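Local coordinates for exopolygalacturonase (Yersinia enterocolitica, PDB 2UVF), which hydrolyses pectin-derived polygalacturonate as a family 28 exopolygalacturonase, probably releasing digalacturonic acid from the chain ends, at residues D224-L232 against R240-I248; W550-L561 against D571-F582. All blocks are in the same frame, centred on the assembly; numbering follows the deposited sequence.

Contact 1 (D224-L232 against R240-I248); sequences DDYPAGYRL and RPASLINAI. With ADA (alpha-D-galactopyranuronic acid), chain C; SO4 (sulfate ion), chain D.
With CG of Y230 set between the backbone N and the carbonyl carbon (chi1 71°) and the side chain of R240 extended from CG to NE, the phenol and the arginine run obliquely past each other. R240 CB sits over one face of the Y230 ring, 4.3 Å from its centroid, as a CH-pi contact, while the guanidinium stands almost at right angles to the ring (86°). R240 NH1 meets Y230 OH at one edge of the guanidinium in a weak hydrogen bond of 3.3 Å; the edge formed by NH1 and NH2 grips galacturonate: NH1 reaches O6A at 2.8 Å, and NH2 bonds both O6A and O6B, three bonds to one carboxylate. L232 CD2 lies 3.5 Å from O4 of this sugar. The backbones that carry these residues form a short antiparallel beta hairpin with a classic bulge: G229 N and Y230 N both donate to R240 O, and R240 N returns a bond to Y230 O. G229, having no side chain, brings its CA close against P241 and A242, and A242 N donates to P227 O. I248, just after strand 245-247, packs against the hairpin, CG2 on G229 O and CD1 3.9 Å from Y230 CD2. L244 CD1 lies at the edge of the Y226 ring, 3.9 Å from Y226 OH, a hydroxyl hydrogen-bonded to S220 O. R231 N donates to a sulfate, which R337 also holds.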
loop_
_atom_site.group_PDB
_atom_site.type_symbol
_atom_site.label_atom_id
_atom_site.label_comp_id
_atom_site.label_asym_id
_atom_site.label_seq_id
_atom_site.Cartn_x
_atom_site.Cartn_y
_atom_site.Cartn_z
ATOM N N ASP A 224 -5.876 8.851 26.455
ATOM C CA ASP A 224 -6.069 10.303 26.668
ATOM C C ASP A 224 -5.188 11.166 25.802
ATOM O O ASP A 224 -5.486 12.351 25.583
ATOM C CB ASP A 224 -5.775 10.676 28.117
ATOM C CG ASP A 224 -6.892 10.300 29.061
ATOM O OD1 ASP A 224 -7.995 9.923 28.603
ATOM O OD2 ASP A 224 -6.653 10.393 30.283
ATOM N N ASP A 225 -4.099 10.571 25.322
ATOM C CA ASP A 225 -3.125 11.264 24.486
ATOM C C ASP A 225 -3.500 11.233 23.009
ATOM O O ASP A 225 -2.749 11.709 22.164
ATOM C CB ASP A 225 -1.747 10.665 24.705
ATOM C CG ASP A 225 -1.038 11.270 25.895
ATOM O OD1 ASP A 225 -0.753 12.502 25.843
ATOM O OD2 ASP A 225 -0.765 10.517 26.870
ATOM N N TYR A 226 -4.675 10.679 22.719
ATOM C CA TYR A 226 -5.236 10.612 21.369
ATOM C C TYR A 226 -6.660 11.176 21.448
ATOM O O TYR A 226 -7.615 10.425 21.687
ATOM C CB TYR A 226 -5.248 9.159 20.829
ATOM C CG TYR A 226 -3.916 8.416 20.924
ATOM C CD1 TYR A 226 -3.009 8.424 19.857
ATOM C CD2 TYR A 226 -3.570 7.696 22.076
ATOM C CE1 TYR A 226 -1.786 7.743 19.939
ATOM C CE2 TYR A 226 -2.352 7.013 22.171
ATOM C CZ TYR A 226 -1.469 7.037 21.091
ATOM O OH TYR A 226 -0.267 6.363 21.163
ATOM N N PRO A 227 -6.806 12.506 21.256
ATOM C CA PRO A 227 -8.119 13.111 21.409
ATOM C C PRO A 227 -8.909 12.934 20.116
ATOM O O PRO A 227 -8.377 12.363 19.162
ATOM C CB PRO A 227 -7.802 14.581 21.705
ATOM C CG PRO A 227 -6.421 14.837 21.137
ATOM C CD PRO A 227 -5.785 13.489 20.835
ATOM N N ALA A 228 -10.160 13.394 20.073
ATOM C CA ALA A 228 -11.013 13.139 18.905
ATOM C C ALA A 228 -10.274 13.497 17.617
ATOM O O ALA A 228 -9.597 14.523 17.554
ATOM C CB ALA A 228 -12.336 13.900 19.012
ATOM N N GLY A 229 -10.423 12.650 16.593
ATOM C CA GLY A 229 -9.610 12.735 15.385
ATOM C C GLY A 229 -10.340 13.078 14.114
ATOM O O GLY A 229 -10.058 14.108 13.520
ATOM N N TYR A 230 -11.259 12.216 13.675
ATOM C CA TYR A 230 -11.912 12.368 12.367
ATOM C C TYR A 230 -13.078 11.397 12.213
ATOM O O TYR A 230 -13.170 10.416 12.953
ATOM C CB TYR A 230 -10.888 12.117 11.228
ATOM C CG TYR A 230 -10.476 10.660 11.085
ATOM C CD1 TYR A 230 -11.030 9.856 10.089
ATOM C CD2 TYR A 230 -9.553 10.082 11.961
ATOM C CE1 TYR A 230 -10.676 8.502 9.968
ATOM C CE2 TYR A 230 -9.195 8.758 11.846
ATOM C CZ TYR A 230 -9.756 7.966 10.848
ATOM O OH TYR A 230 -9.395 6.636 10.731
ATOM N N ARG A 231 -13.947 11.659 11.245
ATOM C CA ARG A 231 -14.892 10.674 10.756
ATOM C C ARG A 231 -14.440 10.268 9.351
ATOM O O ARG A 231 -14.123 11.123 8.533
ATOM C CB ARG A 231 -16.306 11.255 10.712
ATOM C CG ARG A 231 -16.986 11.383 12.065
ATOM C CD ARG A 231 -18.155 12.377 12.015
ATOM N NE ARG A 231 -19.118 12.152 13.096
ATOM C CZ ARG A 231 -19.014 12.660 14.324
ATOM N NH1 ARG A 231 -17.977 13.422 14.665
ATOM N NH2 ARG A 231 -19.948 12.391 15.225
ATOM N N LEU A 232 -14.407 8.962 9.082
ATOM C CA LEU A 232 -13.901 8.426 7.819
ATOM C C LEU A 232 -14.583 9.042 6.595
ATOM O O LEU A 232 -13.912 9.548 5.683
ATOM C CB LEU A 232 -14.025 6.896 7.788
ATOM C CG LEU A 232 -13.269 6.115 6.704
ATOM C CD1 LEU A 232 -11.770 6.235 6.917
ATOM C CD2 LEU A 232 -13.702 4.662 6.755
ATOM N N ARG A 240 -13.644 8.862 15.310
ATOM C CA ARG A 240 -12.489 8.017 15.607
ATOM C C ARG A 240 -11.409 8.844 16.300
ATOM O O ARG A 240 -11.329 10.058 16.093
ATOM C CB ARG A 240 -11.958 7.388 14.314
ATOM C CG ARG A 240 -12.877 6.345 13.746
ATOM C CD ARG A 240 -12.405 5.880 12.396
ATOM N NE ARG A 240 -13.055 4.637 12.005
ATOM C CZ ARG A 240 -12.658 3.864 10.999
ATOM N NH1 ARG A 240 -11.602 4.188 10.260
ATOM N NH2 ARG A 240 -13.316 2.756 10.735
ATOM N N PRO A 241 -10.571 8.205 17.130
ATOM C CA PRO A 241 -9.557 9.038 17.729
ATOM C C PRO A 241 -8.479 9.419 16.714
ATOM O O PRO A 241 -8.446 8.873 15.595
ATOM C CB PRO A 241 -8.981 8.147 18.827
ATOM C CG PRO A 241 -9.176 6.767 18.343
ATOM C CD PRO A 241 -10.463 6.799 17.564
ATOM N N ALA A 242 -7.620 10.359 17.110
ATOM C CA ALA A 242 -6.441 10.690 16.355
ATOM C C ALA A 242 -5.486 9.479 16.286
ATOM O O ALA A 242 -5.405 8.671 17.218
ATOM C CB ALA A 242 -5.731 11.881 16.988
ATOM N N SER A 243 -4.788 9.369 15.154
ATOM C CA SER A 243 -3.666 8.449 14.999
ATOM C C SER A 243 -2.456 8.998 15.737
ATOM O O SER A 243 -2.501 10.106 16.281
ATOM C CB SER A 243 -3.336 8.282 13.510
ATOM O OG SER A 243 -4.463 7.804 12.783
ATOM N N LEU A 244 -1.364 8.235 15.734
ATOM C CA LEU A 244 -0.108 8.695 16.289
ATOM C C LEU A 244 0.395 9.930 15.532
ATOM O O LEU A 244 0.868 10.892 16.138
ATOM C CB LEU A 244 0.930 7.563 16.256
ATOM C CG LEU A 244 2.257 7.743 16.997
ATOM C CD1 LEU A 244 2.015 8.015 18.498
ATOM C CD2 LEU A 244 3.183 6.534 16.795
ATOM N N ILE A 245 0.292 9.893 14.206
ATOM C CA ILE A 245 0.676 11.030 13.373
ATOM C C ILE A 245 -0.499 11.407 12.508
ATOM O O ILE A 245 -1.126 10.551 11.875
ATOM C CB ILE A 245 1.934 10.751 12.498
ATOM C CG1 ILE A 245 3.145 10.446 13.380
ATOM C CG2 ILE A 245 2.224 11.931 11.548
ATOM C CD1 ILE A 245 4.111 9.482 12.771
ATOM N N ASN A 246 -0.807 12.698 12.505
ATOM C CA ASN A 246 -1.983 13.199 11.812
ATOM C C ASN A 246 -1.674 14.370 10.904
ATOM O O ASN A 246 -0.800 15.164 11.192
ATOM C CB ASN A 246 -3.023 13.676 12.824
ATOM C CG ASN A 246 -3.405 12.625 13.805
ATOM O OD1 ASN A 246 -4.282 11.822 13.537
ATOM N ND2 ASN A 246 -2.771 12.638 14.969
ATOM N N ALA A 247 -2.418 14.470 9.811
ATOM C CA ALA A 247 -2.606 15.743 9.125
ATOM C C ALA A 247 -4.109 15.879 8.880
ATOM O O ALA A 247 -4.609 15.539 7.810
ATOM C CB ALA A 247 -1.806 15.798 7.826
ATOM N N ILE A 248 -4.825 16.350 9.905
ATOM C CA ILE A 248 -6.299 16.400 9.899
ATOM C C ILE A 248 -6.810 17.791 10.276
ATOM O O ILE A 248 -6.546 18.279 11.374
ATOM C CB ILE A 248 -6.941 15.333 10.865
ATOM C CG1 ILE A 248 -6.394 13.929 10.583
ATOM C CG2 ILE A 248 -8.490 15.357 10.771
ATOM C CD1 ILE A 248 -6.812 12.851 11.566
HETATM C C1 ADA C . -12.373 -1.179 5.095
HETATM C C2 ADA C . -11.593 -0.416 4.005
HETATM C C3 ADA C . -10.352 0.209 4.671
HETATM C C4 ADA C . -10.785 1.168 5.823
HETATM C C5 ADA C . -11.628 0.389 6.857
HETATM C C6 ADA C . -12.196 1.160 8.080
HETATM O O2 ADA C . -11.240 -1.282 2.908
HETATM O O3 ADA C . -9.536 0.869 3.706
HETATM O O4 ADA C . -11.521 2.290 5.322
HETATM O O5 ADA C . -12.740 -0.303 6.210
HETATM O O6B ADA C . -13.409 0.984 8.332
HETATM O O6A ADA C . -11.429 1.893 8.751
HETATM S S SO4 D . -14.465 15.614 10.956
HETATM O O1 SO4 D . -13.441 15.762 11.993
HETATM O O2 SO4 D . -14.367 14.319 10.261
HETATM O O3 SO4 D . -15.796 15.707 11.573
HETATM O O4 SO4 D . -14.278 16.725 10.016
#

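Contact 2 (W550-L561 against D571-F582); sequences WHRLVHVNNVQL and DLRDSEFNKVTF
W550 and R573 open this pair of parallel strands with a cation-pi stack: the guanidinium lies flat over the indole, planes 8° apart and R573 CZ 3.9 Å from the centroid of the six-membered ring. R573 CD covers the five-membered ring of the same indole. The ladder then runs on in register, as between successive coils of the right-handed parallel beta-helix of family 28. It is interrupted at S575, whose OG takes the place of a backbone acceptor, receiving V554 N at 2.8 Å and itself donating to R573 O. The inward face is tightly packed. V554 CG2 and L572 CD1 approach to 3.4 Å, closer than usual for two carbons, V556 CB meets F577 CD2 at 3.5 Å, and L561 CD1 lies 3.6 Å from F582 CE2. The opposite face, with R552, H555, N557 and Q560, is polar, partly open to solvent and more loosely packed, apart from one firm bond: E576 bends at chi2 (-74°), which swings its carboxylate back to H555, whose ND1 donates to the syn side of E576 OE2 at 2.8 Å, with ring and carboxylate nearly coplanar. R552 NH1 and D574 OD2 stay 4.1 Å apart, beyond a salt bridge, and a water links Q560 NE2, K579 O and T581 OG1 beside the corners at N558 and K579. Strand 518-532 flanks strand 551-562 through backbone bonds to R552, L553, H555 and N557; V554 and L561 touch strand 493-500, and W591 meets the rings of F577 and F582.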
loop_
_atom_site.group_PDB
_atom_site.type_symbol
_atom_site.label_atom_id
_atom_site.label_comp_id
_atom_site.label_asym_id
_atom_site.label_seq_id
_atom_site.Cartn_x
_atom_site.Cartn_y
_atom_site.Cartn_z
ATOM N N TRP A 550 -23.187 -8.939 -12.158
ATOM C CA TRP A 550 -22.096 -9.671 -12.792
ATOM C C TRP A 550 -20.871 -8.804 -13.089
ATOM O O TRP A 550 -20.964 -7.577 -13.209
ATOM C CB TRP A 550 -22.557 -10.454 -14.042
ATOM C CG TRP A 550 -23.290 -9.637 -15.077
ATOM C CD1 TRP A 550 -22.744 -8.755 -15.980
ATOM C CD2 TRP A 550 -24.703 -9.636 -15.318
ATOM N NE1 TRP A 550 -23.738 -8.196 -16.758
ATOM C CE2 TRP A 550 -24.948 -8.719 -16.378
ATOM C CE3 TRP A 550 -25.792 -10.308 -14.732
ATOM C CZ2 TRP A 550 -26.238 -8.465 -16.870
ATOM C CZ3 TRP A 550 -27.076 -10.057 -15.221
ATOM C CH2 TRP A 550 -27.286 -9.138 -16.282
ATOM N N HIS A 551 -19.727 -9.478 -13.185
ATOM C CA HIS A 551 -18.462 -8.877 -13.584
ATOM C C HIS A 551 -18.319 -9.038 -15.082
ATOM O O HIS A 551 -18.832 -9.989 -15.666
ATOM C CB HIS A 551 -17.281 -9.576 -12.890
ATOM C CG HIS A 551 -17.517 -9.878 -11.442
ATOM N ND1 HIS A 551 -17.247 -8.972 -10.440
ATOM C CD2 HIS A 551 -18.014 -10.978 -10.830
ATOM C CE1 HIS A 551 -17.555 -9.505 -9.272
ATOM N NE2 HIS A 551 -18.023 -10.722 -9.480
ATOM N N ARG A 552 -17.610 -8.122 -15.712
ATOM C CA ARG A 552 -17.467 -8.180 -17.151
ATOM C C ARG A 552 -16.110 -7.625 -17.547
ATOM O O ARG A 552 -15.464 -6.957 -16.753
ATOM C CB ARG A 552 -18.639 -7.446 -17.851
ATOM C CG ARG A 552 -18.570 -5.931 -17.796
ATOM C CD ARG A 552 -19.884 -5.239 -18.174
ATOM N NE ARG A 552 -19.676 -3.787 -18.210
ATOM C CZ ARG A 552 -19.348 -3.098 -19.304
ATOM N NH1 ARG A 552 -19.234 -3.718 -20.483
ATOM N NH2 ARG A 552 -19.148 -1.783 -19.227
ATOM N N LEU A 553 -15.679 -7.922 -18.769
ATOM C CA LEU A 553 -14.444 -7.366 -19.336
ATOM C C LEU A 553 -13.159 -7.706 -18.561
ATOM O O LEU A 553 -12.337 -6.835 -18.296
ATOM C CB LEU A 553 -14.582 -5.850 -19.571
ATOM C CG LEU A 553 -15.622 -5.425 -20.625
ATOM C CD1 LEU A 553 -15.861 -3.940 -20.544
ATOM C CD2 LEU A 553 -15.192 -5.849 -22.055
ATOM N N VAL A 554 -13.007 -8.982 -18.209
ATOM C CA VAL A 554 -11.767 -9.505 -17.634
ATOM C C VAL A 554 -10.865 -10.073 -18.749
ATOM O O VAL A 554 -11.215 -11.053 -19.402
ATOM C CB VAL A 554 -12.041 -10.596 -16.550
ATOM C CG1 VAL A 554 -10.744 -11.177 -16.012
ATOM C CG2 VAL A 554 -12.880 -10.042 -15.405
ATOM N N HIS A 555 -9.712 -9.439 -18.956
ATOM C CA HIS A 555 -8.728 -9.866 -19.969
ATOM C C HIS A 555 -7.523 -10.538 -19.301
ATOM O O HIS A 555 -6.735 -9.876 -18.622
ATOM C CB HIS A 555 -8.261 -8.673 -20.815
ATOM C CG HIS A 555 -9.327 -7.648 -21.058
ATOM N ND1 HIS A 555 -10.392 -7.864 -21.911
ATOM C CD2 HIS A 555 -9.505 -6.408 -20.541
ATOM C CE1 HIS A 555 -11.172 -6.796 -21.913
ATOM N NE2 HIS A 555 -10.655 -5.898 -21.094
ATOM N N VAL A 556 -7.404 -11.856 -19.477
ATOM C CA VAL A 556 -6.317 -12.642 -18.878
ATOM C C VAL A 556 -5.391 -13.235 -19.956
ATOM O O VAL A 556 -5.833 -14.017 -20.801
ATOM C CB VAL A 556 -6.853 -13.741 -17.907
ATOM C CG1 VAL A 556 -5.713 -14.628 -17.390
ATOM C CG2 VAL A 556 -7.594 -13.108 -16.726
ATOM N N ASN A 557 -4.113 -12.841 -19.916
ATOM C CA ASN A 557 -3.113 -13.199 -20.934
ATOM C C ASN A 557 -1.743 -13.615 -20.378
ATOM O O ASN A 557 -1.161 -12.921 -19.545
ATOM C CB ASN A 557 -2.931 -12.044 -21.935
ATOM C CG ASN A 557 -3.911 -12.117 -23.108
ATOM O OD1 ASN A 557 -3.802 -13.006 -23.974
ATOM N ND2 ASN A 557 -4.871 -11.176 -23.152
ATOM N N ASN A 558 -1.234 -14.749 -20.858
ATOM C CA ASN A 558 0.126 -15.213 -20.539
ATOM C C ASN A 558 0.430 -15.355 -19.033
ATOM O O ASN A 558 1.282 -14.661 -18.478
ATOM C CB ASN A 558 1.175 -14.344 -21.266
ATOM C CG ASN A 558 2.611 -14.818 -21.027
ATOM O OD1 ASN A 558 2.855 -16.008 -20.832
ATOM N ND2 ASN A 558 3.567 -13.879 -21.045
ATOM N N VAL A 559 -0.252 -16.291 -18.385
ATOM C CA VAL A 559 -0.113 -16.510 -16.938
ATOM C C VAL A 559 0.241 -17.981 -16.718
ATOM O O VAL A 559 -0.323 -18.842 -17.372
ATOM C CB VAL A 559 -1.451 -16.139 -16.191
ATOM C CG1 VAL A 559 -1.449 -16.588 -14.723
ATOM C CG2 VAL A 559 -1.766 -14.641 -16.310
ATOM N N GLN A 560 1.161 -18.274 -15.795
ATOM C CA GLN A 560 1.542 -19.661 -15.491
ATOM C C GLN A 560 1.365 -19.953 -14.007
ATOM O O GLN A 560 1.905 -19.248 -13.156
ATOM C CB GLN A 560 2.997 -19.957 -15.902
ATOM C CG GLN A 560 3.285 -19.950 -17.398
ATOM C CD GLN A 560 3.563 -18.575 -17.973
ATOM O OE1 GLN A 560 4.386 -17.819 -17.454
ATOM N NE2 GLN A 560 2.889 -18.249 -19.081
ATOM N N LEU A 561 0.628 -21.013 -13.711
ATOM C CA LEU A 561 0.262 -21.356 -12.361
ATOM C C LEU A 561 0.723 -22.774 -12.031
ATOM O O LEU A 561 0.206 -23.756 -12.594
ATOM C CB LEU A 561 -1.263 -21.232 -12.176
ATOM C CG LEU A 561 -1.903 -19.867 -12.394
ATOM C CD1 LEU A 561 -3.380 -19.892 -12.174
ATOM C CD2 LEU A 561 -1.298 -18.918 -11.452
ATOM N N ASP A 571 -20.512 -15.825 -12.994
ATOM C CA ASP A 571 -21.116 -14.516 -13.251
ATOM C C ASP A 571 -20.162 -13.565 -13.939
ATOM O O ASP A 571 -19.924 -12.447 -13.474
ATOM C CB ASP A 571 -21.650 -13.888 -11.956
ATOM C CG ASP A 571 -22.576 -14.816 -11.202
ATOM O OD1 ASP A 571 -23.398 -15.509 -11.845
ATOM O OD2 ASP A 571 -22.480 -14.863 -9.959
ATOM N N LEU A 572 -19.645 -14.007 -15.073
ATOM C CA LEU A 572 -18.686 -13.217 -15.809
ATOM C C LEU A 572 -19.110 -13.072 -17.267
ATOM O O LEU A 572 -19.583 -14.023 -17.872
ATOM C CB LEU A 572 -17.308 -13.867 -15.704
ATOM C CG LEU A 572 -16.148 -13.106 -16.340
ATOM C CD1 LEU A 572 -15.785 -11.878 -15.512
ATOM C CD2 LEU A 572 -14.971 -14.045 -16.497
ATOM N N ARG A 573 -18.938 -11.882 -17.826
ATOM C CA ARG A 573 -19.284 -11.647 -19.224
ATOM C C ARG A 573 -18.182 -10.928 -19.975
ATOM O O ARG A 573 -17.387 -10.210 -19.367
ATOM C CB ARG A 573 -20.572 -10.825 -19.317
ATOM C CG ARG A 573 -21.701 -11.407 -18.514
ATOM C CD ARG A 573 -23.042 -10.929 -19.006
ATOM N NE ARG A 573 -24.110 -11.711 -18.376
ATOM C CZ ARG A 573 -25.371 -11.742 -18.799
ATOM N NH1 ARG A 573 -25.744 -11.030 -19.865
ATOM N NH2 ARG A 573 -26.258 -12.483 -18.148
ATOM N N ASP A 574 -18.160 -11.103 -21.299
ATOM C CA ASP A 574 -17.242 -10.371 -22.206
ATOM C C ASP A 574 -15.744 -10.488 -21.817
ATOM O O ASP A 574 -14.953 -9.539 -21.994
ATOM C CB ASP A 574 -17.651 -8.885 -22.376
ATOM C CG ASP A 574 -19.173 -8.655 -22.305
ATOM O OD1 ASP A 574 -19.944 -9.460 -22.878
ATOM O OD2 ASP A 574 -19.591 -7.644 -21.680
ATOM N N SER A 575 -15.362 -11.665 -21.319
ATOM C CA SER A 575 -14.008 -11.889 -20.819
ATOM C C SER A 575 -13.230 -12.988 -21.564
ATOM O O SER A 575 -13.825 -13.939 -22.066
ATOM C CB SER A 575 -14.082 -12.201 -19.329
ATOM O OG SER A 575 -14.701 -11.134 -18.626
ATOM N N GLU A 576 -11.903 -12.863 -21.640
ATOM C CA GLU A 576 -11.075 -13.922 -22.250
ATOM C C GLU A 576 -9.822 -14.329 -21.453
ATOM O O GLU A 576 -9.162 -13.483 -20.853
ATOM C CB GLU A 576 -10.717 -13.610 -23.716
ATOM C CG GLU A 576 -9.749 -12.468 -23.927
ATOM C CD GLU A 576 -10.388 -11.124 -23.704
ATOM O OE1 GLU A 576 -11.607 -10.998 -23.969
ATOM O OE2 GLU A 576 -9.671 -10.194 -23.257
ATOM N N PHE A 577 -9.508 -15.629 -21.501
ATOM C CA PHE A 577 -8.393 -16.237 -20.775
ATOM C C PHE A 577 -7.417 -16.952 -21.724
ATOM O O PHE A 577 -7.592 -18.137 -22.034
ATOM C CB PHE A 577 -8.928 -17.223 -19.734
ATOM C CG PHE A 577 -9.871 -16.608 -18.745
ATOM C CD1 PHE A 577 -11.243 -16.557 -19.004
ATOM C CD2 PHE A 577 -9.393 -16.084 -17.542
ATOM C CE1 PHE A 577 -12.124 -15.982 -18.086
ATOM C CE2 PHE A 577 -10.268 -15.505 -16.622
ATOM C CZ PHE A 577 -11.632 -15.455 -16.891
ATOM N N ASN A 578 -6.382 -16.233 -22.150
ATOM C CA ASN A 578 -5.424 -16.719 -23.129
ATOM C C ASN A 578 -4.027 -17.026 -22.596
ATOM O O ASN A 578 -3.415 -16.206 -21.907
ATOM C CB ASN A 578 -5.348 -15.743 -24.298
ATOM C CG ASN A 578 -6.700 -15.551 -24.951
ATOM O OD1 ASN A 578 -7.580 -16.431 -24.844
ATOM N ND2 ASN A 578 -6.901 -14.399 -25.585
ATOM N N LYS A 579 -3.549 -18.225 -22.927
ATOM C CA LYS A 579 -2.228 -18.694 -22.526
ATOM C C LYS A 579 -2.086 -18.717 -21.008
ATOM O O LYS A 579 -1.116 -18.212 -20.446
ATOM C CB LYS A 579 -1.123 -17.866 -23.192
ATOM C CG LYS A 579 -1.325 -17.674 -24.702
ATOM C CD LYS A 579 -0.497 -16.506 -25.227
ATOM C CE LYS A 579 0.987 -16.835 -25.183
ATOM N NZ LYS A 579 1.209 -18.186 -25.776
ATOM N N VAL A 580 -3.083 -19.301 -20.353
ATOM C CA VAL A 580 -3.013 -19.581 -18.928
ATOM C C VAL A 580 -2.615 -21.057 -18.807
ATOM O O VAL A 580 -3.395 -21.944 -19.155
ATOM C CB VAL A 580 -4.369 -19.316 -18.215
ATOM C CG1 VAL A 580 -4.228 -19.496 -16.689
ATOM C CG2 VAL A 580 -4.913 -17.942 -18.552
ATOM N N THR A 581 -1.397 -21.313 -18.326
ATOM C CA THR A 581 -0.878 -22.677 -18.231
ATOM C C THR A 581 -0.817 -23.184 -16.792
ATOM O O THR A 581 -0.042 -22.667 -15.969
ATOM C CB THR A 581 0.537 -22.813 -18.925
ATOM O OG1 THR A 581 0.473 -22.287 -20.252
ATOM C CG2 THR A 581 1.000 -24.281 -18.995
ATOM N N PHE A 582 -1.610 -24.211 -16.504
ATOM C CA PHE A 582 -1.598 -24.889 -15.206
ATOM C C PHE A 582 -0.732 -26.138 -15.303
ATOM O O PHE A 582 -1.001 -27.021 -16.120
ATOM C CB PHE A 582 -3.011 -25.319 -14.769
ATOM C CG PHE A 582 -4.019 -24.189 -14.675
ATOM C CD1 PHE A 582 -4.632 -23.679 -15.822
ATOM C CD2 PHE A 582 -4.402 -23.684 -13.426
ATOM C CE1 PHE A 582 -5.576 -22.631 -15.725
ATOM C CE2 PHE A 582 -5.349 -22.665 -13.308
ATOM C CZ PHE A 582 -5.937 -22.132 -14.453
HETATM O O HOH W 1 1.056 -19.750 -20.545
#

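Contacts 1 and 2 follow each other along the chain, 224-248 closing long before 550-582 begins, and lie on opposite sides of the chain's centre, their centres about 43 Å apart and their nearest atoms about 22 Å. Both reach the parallel strands of the beta-helix: contact 1 through strand 245-247, which pairs with 194-202 and 334-339, and contact 2 through strands 551-562, 568-573 and 576-583 among the last coils. The two differ in what they do here: a hairpin projecting from an early coil supplies residues to the sugar pocket, completed by later coils with H355 and N406, whereas contact 2 is coil-on-coil packing near the C-terminal end, remote from that pocket.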